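PDB 4IFA: extracellular protein containing a SCP domain from Bacillus anthracis, which is of unknown function but carries a domain of the cysteine-rich secretory protein family and has been considered a vaccine candidate, with a possible role in virulence. Local coordinates for residues Q319-L323 with N335-K339; I231-L237 with N314-F320. All blocks are in the same frame, centred on the assembly; numbering follows the deposited sequence.

Interaction 1: Q319-L323 with N335-K339; sequences QFTGL and NFIRK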
loop_
_atom_site.group_PDB
_atom_site.type_symbol
_atom_site.label_atom_id
_atom_site.label_comp_id
_atom_site.label_asym_id
_atom_site.label_seq_id
_atom_site.Cartn_x
_atom_site.Cartn_y
_atom_site.Cartn_z
ATOM N N GLN A 319 10.308 20.186 3.989
ATOM C CA GLN A 319 9.642 21.294 4.700
ATOM C C GLN A 319 8.436 20.811 5.533
ATOM O O GLN A 319 8.074 21.465 6.526
ATOM C CB GLN A 319 9.152 22.382 3.728
ATOM C CG GLN A 319 10.206 23.177 2.962
ATOM C CD GLN A 319 9.599 23.969 1.785
ATOM O OE1 GLN A 319 8.625 23.536 1.176
ATOM N NE2 GLN A 319 10.202 25.119 1.439
ATOM N N PHE A 320 7.775 19.733 5.101
ATOM C CA PHE A 320 6.607 19.208 5.813
ATOM C C PHE A 320 6.993 18.473 7.088
ATOM O O PHE A 320 7.997 17.745 7.133
ATOM C CB PHE A 320 5.772 18.300 4.930
ATOM C CG PHE A 320 5.137 18.994 3.771
ATOM C CD1 PHE A 320 4.516 20.234 3.915
ATOM C CD2 PHE A 320 5.096 18.378 2.529
ATOM C CE1 PHE A 320 3.914 20.841 2.823
ATOM C CE2 PHE A 320 4.491 18.996 1.443
ATOM C CZ PHE A 320 3.896 20.206 1.605
ATOM N N THR A 321 6.187 18.696 8.124
ATOM C CA THR A 321 6.349 18.110 9.432
ATOM C C THR A 321 5.227 17.183 9.840
ATOM O O THR A 321 5.432 16.317 10.701
ATOM C CB THR A 321 6.473 19.201 10.516
ATOM O OG1 THR A 321 5.304 20.038 10.545
ATOM C CG2 THR A 321 7.706 20.064 10.249
ATOM N N GLY A 322 4.046 17.348 9.252
ATOM C CA GLY A 322 2.860 16.598 9.637
ATOM C C GLY A 322 2.098 16.097 8.426
ATOM O O GLY A 322 2.250 16.585 7.311
ATOM N N LEU A 323 1.225 15.135 8.682
ATOM C CA LEU A 323 0.400 14.498 7.674
ATOM C C LEU A 323 -0.896 14.022 8.250
ATOM O O LEU A 323 -0.906 13.346 9.276
ATOM C CB LEU A 323 1.125 13.296 7.038
ATOM C CG LEU A 323 0.405 12.432 6.016
ATOM C CD1 LEU A 323 -0.092 13.253 4.836
ATOM C CD2 LEU A 323 1.282 11.256 5.584
ATOM N N ASN A 335 -3.070 15.221 3.179
ATOM C CA ASN A 335 -2.844 16.640 3.420
ATOM C C ASN A 335 -1.600 16.751 4.308
ATOM O O ASN A 335 -1.555 16.293 5.454
ATOM C CB ASN A 335 -4.056 17.365 4.009
ATOM C CG ASN A 335 -5.158 17.629 2.994
ATOM O OD1 ASN A 335 -5.021 17.374 1.755
ATOM N ND2 ASN A 335 -6.272 18.131 3.498
ATOM N N PHE A 336 -0.561 17.361 3.741
ATOM C CA PHE A 336 0.720 17.564 4.392
ATOM C C PHE A 336 0.732 18.976 4.954
ATOM O O PHE A 336 0.239 19.911 4.314
ATOM C CB PHE A 336 1.873 17.473 3.360
ATOM C CG PHE A 336 2.032 16.144 2.678
ATOM C CD1 PHE A 336 2.942 15.227 3.170
ATOM C CD2 PHE A 336 1.304 15.831 1.542
ATOM C CE1 PHE A 336 3.113 14.009 2.553
ATOM C CE2 PHE A 336 1.443 14.599 0.928
ATOM C CZ PHE A 336 2.361 13.696 1.442
ATOM N N ILE A 337 1.315 19.149 6.138
ATOM C CA ILE A 337 1.466 20.475 6.735
ATOM C C ILE A 337 2.828 20.665 7.366
ATOM O O ILE A 337 3.574 19.718 7.632
ATOM C CB ILE A 337 0.398 20.799 7.808
ATOM C CG1 ILE A 337 0.437 19.769 8.951
ATOM C CG2 ILE A 337 -1.034 20.806 7.163
ATOM C CD1 ILE A 337 -0.406 20.209 10.168
ATOM N N ARG A 338 3.173 21.938 7.511
ATOM C CA ARG A 338 4.326 22.371 8.264
ATOM C C ARG A 338 3.807 23.224 9.397
ATOM O O ARG A 338 3.060 24.187 9.169
ATOM C CB ARG A 338 5.313 23.228 7.444
ATOM C CG ARG A 338 6.495 23.712 8.278
ATOM C CD ARG A 338 7.436 24.563 7.450
ATOM N NE ARG A 338 8.558 25.070 8.222
ATOM C CZ ARG A 338 9.719 24.455 8.410
ATOM N NH1 ARG A 338 9.929 23.238 7.904
ATOM N NH2 ARG A 338 10.663 25.050 9.125
ATOM N N LYS A 339 4.193 22.901 10.610
ATOM C CA LYS A 339 3.905 23.800 11.715
ATOM C C LYS A 339 5.029 23.742 12.740
ATOM O O LYS A 339 5.982 22.975 12.580
ATOM C CB LYS A 339 2.519 23.563 12.311
ATOM C CG LYS A 339 2.316 22.162 12.829
ATOM C CD LYS A 339 0.951 22.006 13.438
ATOM C CE LYS A 339 0.747 20.618 14.009
ATOM N NZ LYS A 339 -0.606 20.526 14.637
ATOM O OXT LYS A 339 5.025 24.533 13.703
#
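Two consecutive amides of 319-323 converge on one carbonyl of 335-339: Thr-321 N donates to Ile-337 O at 2.8 Å, in the carbonyl plane, and Gly-322 N to the same Ile-337 O at 2.9 Å. Thr-321 and Gly-322 thus both face Ile-337, which makes this a classic beta bulge at the start of strand 322-328, in its antiparallel hairpin with strand 331-338. Ile-337 N answers with a bond of 3.0 Å to Gly-322 O. Past the bulge the hydroxyl of Thr-321 continues the pairing: OG1, set between its own backbone N and carbonyl carbon (chi1 60°), accepts from Lys-339 N at 3.1 Å and so ties down the last residue of the chain. Nearby, the Arg-338 chain, extended as far as NE, runs past the carbonyl of Gln-319 and then turns its guanidinium (chi4 88°); NH1 donates to Gln-319 O at 2.9 Å with the oxygen at the edge of the guanidinium, and NE bonds to Gln-285.

The packing is carried by two aromatics and a leucine. Phe-336 CB sits over the centre of the Phe-320 ring, 3.5 Å from its centroid, a CH-pi contact; the two ring planes are only 22° apart but slid so far that they barely overlap. Leu-323 CD1 stands over a face of the Phe-336 ring, 4.0 Å from the centroid, so Phe-336 presses its CB on the Phe-320 ring while a face of its own ring receives Leu-323. Gly-322 brings no side chain against Ile-337 CG1, which packs near its CA.

Around this pairing, strand 241-242 bonds to the 322-328 edge and strand 286-293 to the 331-338 edge. Helix 309-315 and Leu-240 meet the phenylalanines, while helix 244-260 packs against Asn-335 and Ile-337 from the other face of the sheet.

Interaction 2: I231-L237 with N314-F320; sequences IRSRHNL and NLLNEQF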
loop_
_atom_site.group_PDB
_atom_site.type_symbol
_atom_site.label_atom_id
_atom_site.label_comp_id
_atom_site.label_asym_id
_atom_site.label_seq_id
_atom_site.Cartn_x
_atom_site.Cartn_y
_atom_site.Cartn_z
ATOM N N ILE A 231 8.714 5.573 3.122
ATOM C CA ILE A 231 9.291 6.318 2.038
ATOM C C ILE A 231 10.211 7.421 2.577
ATOM O O ILE A 231 11.346 7.607 2.058
ATOM C CB ILE A 231 8.162 6.927 1.155
ATOM C CG1 ILE A 231 7.444 5.840 0.382
ATOM C CG2 ILE A 231 8.757 7.938 0.168
ATOM C CD1 ILE A 231 6.113 6.254 -0.244
ATOM N N ARG A 232 9.747 8.185 3.558
ATOM C CA ARG A 232 10.569 9.286 4.138
ATOM C C ARG A 232 11.909 8.708 4.635
ATOM O O ARG A 232 12.994 9.230 4.327
ATOM C CB ARG A 232 9.890 10.033 5.280
ATOM C CG ARG A 232 8.509 10.648 5.070
ATOM C CD ARG A 232 8.509 11.921 4.391
ATOM N NE ARG A 232 9.064 13.019 5.180
ATOM C CZ ARG A 232 9.040 14.289 4.785
ATOM N NH1 ARG A 232 8.479 14.607 3.641
ATOM N NH2 ARG A 232 9.577 15.230 5.563
ATOM N N SER A 233 11.855 7.622 5.384
ATOM C CA SER A 233 13.062 6.997 5.912
ATOM C C SER A 233 14.025 6.553 4.803
ATOM O O SER A 233 15.229 6.767 4.899
ATOM C CB SER A 233 12.671 5.828 6.833
ATOM O OG SER A 233 13.798 5.289 7.501
ATOM N N ARG A 234 13.469 5.943 3.759
ATOM C CA ARG A 234 14.236 5.468 2.614
ATOM C C ARG A 234 15.051 6.616 1.979
ATOM O O ARG A 234 16.196 6.426 1.534
ATOM C CB ARG A 234 13.244 4.907 1.588
ATOM C CG ARG A 234 13.831 4.247 0.375
ATOM C CD ARG A 234 12.711 3.857 -0.632
ATOM N NE ARG A 234 11.643 3.019 -0.015
ATOM C CZ ARG A 234 10.348 3.055 -0.373
ATOM N NH1 ARG A 234 9.952 3.898 -1.311
ATOM N NH2 ARG A 234 9.400 2.313 0.225
ATOM N N HIS A 235 14.417 7.792 1.939
ATOM C CA HIS A 235 14.976 9.038 1.339
ATOM C C HIS A 235 15.670 9.949 2.353
ATOM O O HIS A 235 16.020 11.109 2.023
ATOM C CB HIS A 235 13.868 9.742 0.569
ATOM C CG HIS A 235 13.459 9.000 -0.666
ATOM N ND1 HIS A 235 13.973 9.308 -1.907
ATOM C CD2 HIS A 235 12.650 7.927 -0.846
ATOM C CE1 HIS A 235 13.476 8.468 -2.801
ATOM N NE2 HIS A 235 12.679 7.608 -2.182
ATOM N N ASN A 236 15.956 9.424 3.539
ATOM C CA ASN A 236 16.735 10.169 4.550
ATOM C C ASN A 236 16.106 11.489 4.939
ATOM O O ASN A 236 16.784 12.503 5.122
ATOM C CB ASN A 236 18.178 10.344 4.054
ATOM C CG ASN A 236 18.828 9.013 3.768
ATOM O OD1 ASN A 236 18.876 8.125 4.626
ATOM N ND2 ASN A 236 19.284 8.841 2.542
ATOM N N LEU A 237 14.799 11.460 5.084
ATOM C CA LEU A 237 14.002 12.617 5.467
ATOM C C LEU A 237 13.408 12.401 6.844
ATOM O O LEU A 237 13.152 11.258 7.236
ATOM C CB LEU A 237 12.837 12.801 4.474
ATOM C CG LEU A 237 13.260 13.223 3.063
ATOM C CD1 LEU A 237 12.136 13.042 2.039
ATOM C CD2 LEU A 237 13.757 14.678 3.068
ATOM N N ASN A 314 5.510 16.115 -3.024
ATOM C CA ASN A 314 4.957 16.307 -1.690
ATOM C C ASN A 314 5.474 15.248 -0.720
ATOM O O ASN A 314 5.887 15.568 0.400
ATOM C CB ASN A 314 3.430 16.298 -1.697
ATOM C CG ASN A 314 2.831 17.513 -2.331
ATOM O OD1 ASN A 314 3.331 18.642 -2.155
ATOM N ND2 ASN A 314 1.744 17.306 -3.054
ATOM N N LEU A 315 5.531 13.992 -1.177
ATOM C CA LEU A 315 6.072 12.924 -0.337
ATOM C C LEU A 315 7.459 13.212 0.171
ATOM O O LEU A 315 7.803 12.907 1.301
ATOM C CB LEU A 315 6.125 11.607 -1.115
ATOM C CG LEU A 315 4.777 10.989 -1.452
ATOM C CD1 LEU A 315 4.977 9.825 -2.447
ATOM C CD2 LEU A 315 3.990 10.469 -0.247
ATOM N N LEU A 316 8.277 13.827 -0.680
ATOM C CA LEU A 316 9.704 14.003 -0.394
ATOM C C LEU A 316 10.089 15.403 0.068
ATOM O O LEU A 316 11.265 15.725 0.171
ATOM C CB LEU A 316 10.556 13.600 -1.620
ATOM C CG LEU A 316 10.374 12.171 -2.128
ATOM C CD1 LEU A 316 11.331 11.873 -3.272
ATOM C CD2 LEU A 316 10.505 11.160 -1.009
ATOM N N ASN A 317 9.098 16.231 0.396
ATOM C CA ASN A 317 9.395 17.597 0.803
ATOM C C ASN A 317 9.825 17.656 2.247
ATOM O O ASN A 317 9.037 17.389 3.143
ATOM C CB ASN A 317 8.179 18.495 0.558
ATOM C CG ASN A 317 8.501 19.976 0.724
ATOM O OD1 ASN A 317 9.549 20.366 1.257
ATOM N ND2 ASN A 317 7.596 20.820 0.232
ATOM N N GLU A 318 11.083 18.000 2.487
ATOM C CA GLU A 318 11.592 18.085 3.850
ATOM C C GLU A 318 10.911 19.209 4.668
ATOM O O GLU A 318 10.948 19.199 5.916
ATOM C CB GLU A 318 13.123 18.282 3.835
ATOM C CG GLU A 318 13.773 18.216 5.231
ATOM C CD GLU A 318 15.271 17.944 5.189
ATOM O OE1 GLU A 318 15.945 18.468 4.265
ATOM O OE2 GLU A 318 15.777 17.215 6.086
ATOM N N GLN A 319 10.308 20.186 3.989
ATOM C CA GLN A 319 9.642 21.294 4.700
ATOM C C GLN A 319 8.436 20.811 5.533
ATOM O O GLN A 319 8.074 21.465 6.526
ATOM C CB GLN A 319 9.152 22.382 3.728
ATOM C CG GLN A 319 10.206 23.177 2.962
ATOM C CD GLN A 319 9.599 23.969 1.785
ATOM O OE1 GLN A 319 8.625 23.536 1.176
ATOM N NE2 GLN A 319 10.202 25.119 1.439
ATOM N N PHE A 320 7.775 19.733 5.101
ATOM C CA PHE A 320 6.607 19.208 5.813
ATOM C C PHE A 320 6.993 18.473 7.088
ATOM O O PHE A 320 7.997 17.745 7.133
ATOM C CB PHE A 320 5.772 18.300 4.930
ATOM C CG PHE A 320 5.137 18.994 3.771
ATOM C CD1 PHE A 320 4.516 20.234 3.915
ATOM C CD2 PHE A 320 5.096 18.378 2.529
ATOM C CE1 PHE A 320 3.914 20.841 2.823
ATOM C CE2 PHE A 320 4.491 18.996 1.443
ATOM C CZ PHE A 320 3.896 20.206 1.605
#
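Asn-317 O is gripped end-on by both terminal nitrogens of Arg-232, NH1 at 2.9 Å from Asn-317 O and NH2 at 3.3 Å from it, the two arriving from the same face of the carbonyl plane. Arg-232 belongs to the last turn of helix 210-234, which closes in a Schellman motif with Asn-236 at the C-prime position; its partner is the loop that leaves helix 309-315 and makes a type I turn from Asn-317 to Phe-320. NH1 also donates to Leu-315 O at 3.0 Å, so one nitrogen bridges the last carbonyl of helix 309-315 and a carbonyl of the following turn, both lying near the guanidinium plane. Bends at chi2 (-81°) and chi3 (-70°) turn the arginine toward the loop, and NE bonds to the carbonyl of Pro-238, which probably helps fix the rotation of the group. The positive charge meets carbonyls at the C-terminal end of helix 309-315, where it probably interacts favourably with the helix dipole.

The turn is braced from within: Asn-317 OD1 accepts from Gln-319 N in an Asx turn, and Asn-317 ND2 donates to Gln-319 OE1.

Beside the arginine, apolar groups interlock around Leu-316. Its CD2 methyl reaches Ile-231 CG2 at 3.8 Å, the two side chains crossing at about a right angle, and also lies over a face of the His-235 imidazole. Ile-231 and Leu-315 extend the patch inward, where Leu-302 of helix 298-306 touches both. Leu-237 crosses Glu-318 obliquely, its CD2 meeting Glu-318 CB at 3.7 Å, while its CD1 comes to 3.4 Å from Leu-316 O and sits over the rim of one face of the Arg-232 guanidinium.

Interactions 1 and 2 lie about 11 Å apart, centre to centre, on the same side of the chain's centre and in the cysteine-rich secretory protein part of the chain. Along the chain, 231-237 comes first, then the loop 314-320; 319-323 overlaps its end at Gln-319 and Phe-320, and 335-339 closes the chain. Interaction 2 therefore fixes the end of helix 210-234 to the loop from which the hairpin of interaction 1 departs. The two also touch directly: Phe-336 CE2 packs on Asn-314 CB at 3.7 Å, and its CZ on Leu-315. Together they join two helix ends to one end of the mixed sheet, in an alpha/beta arrangement consistent with the SCP fold.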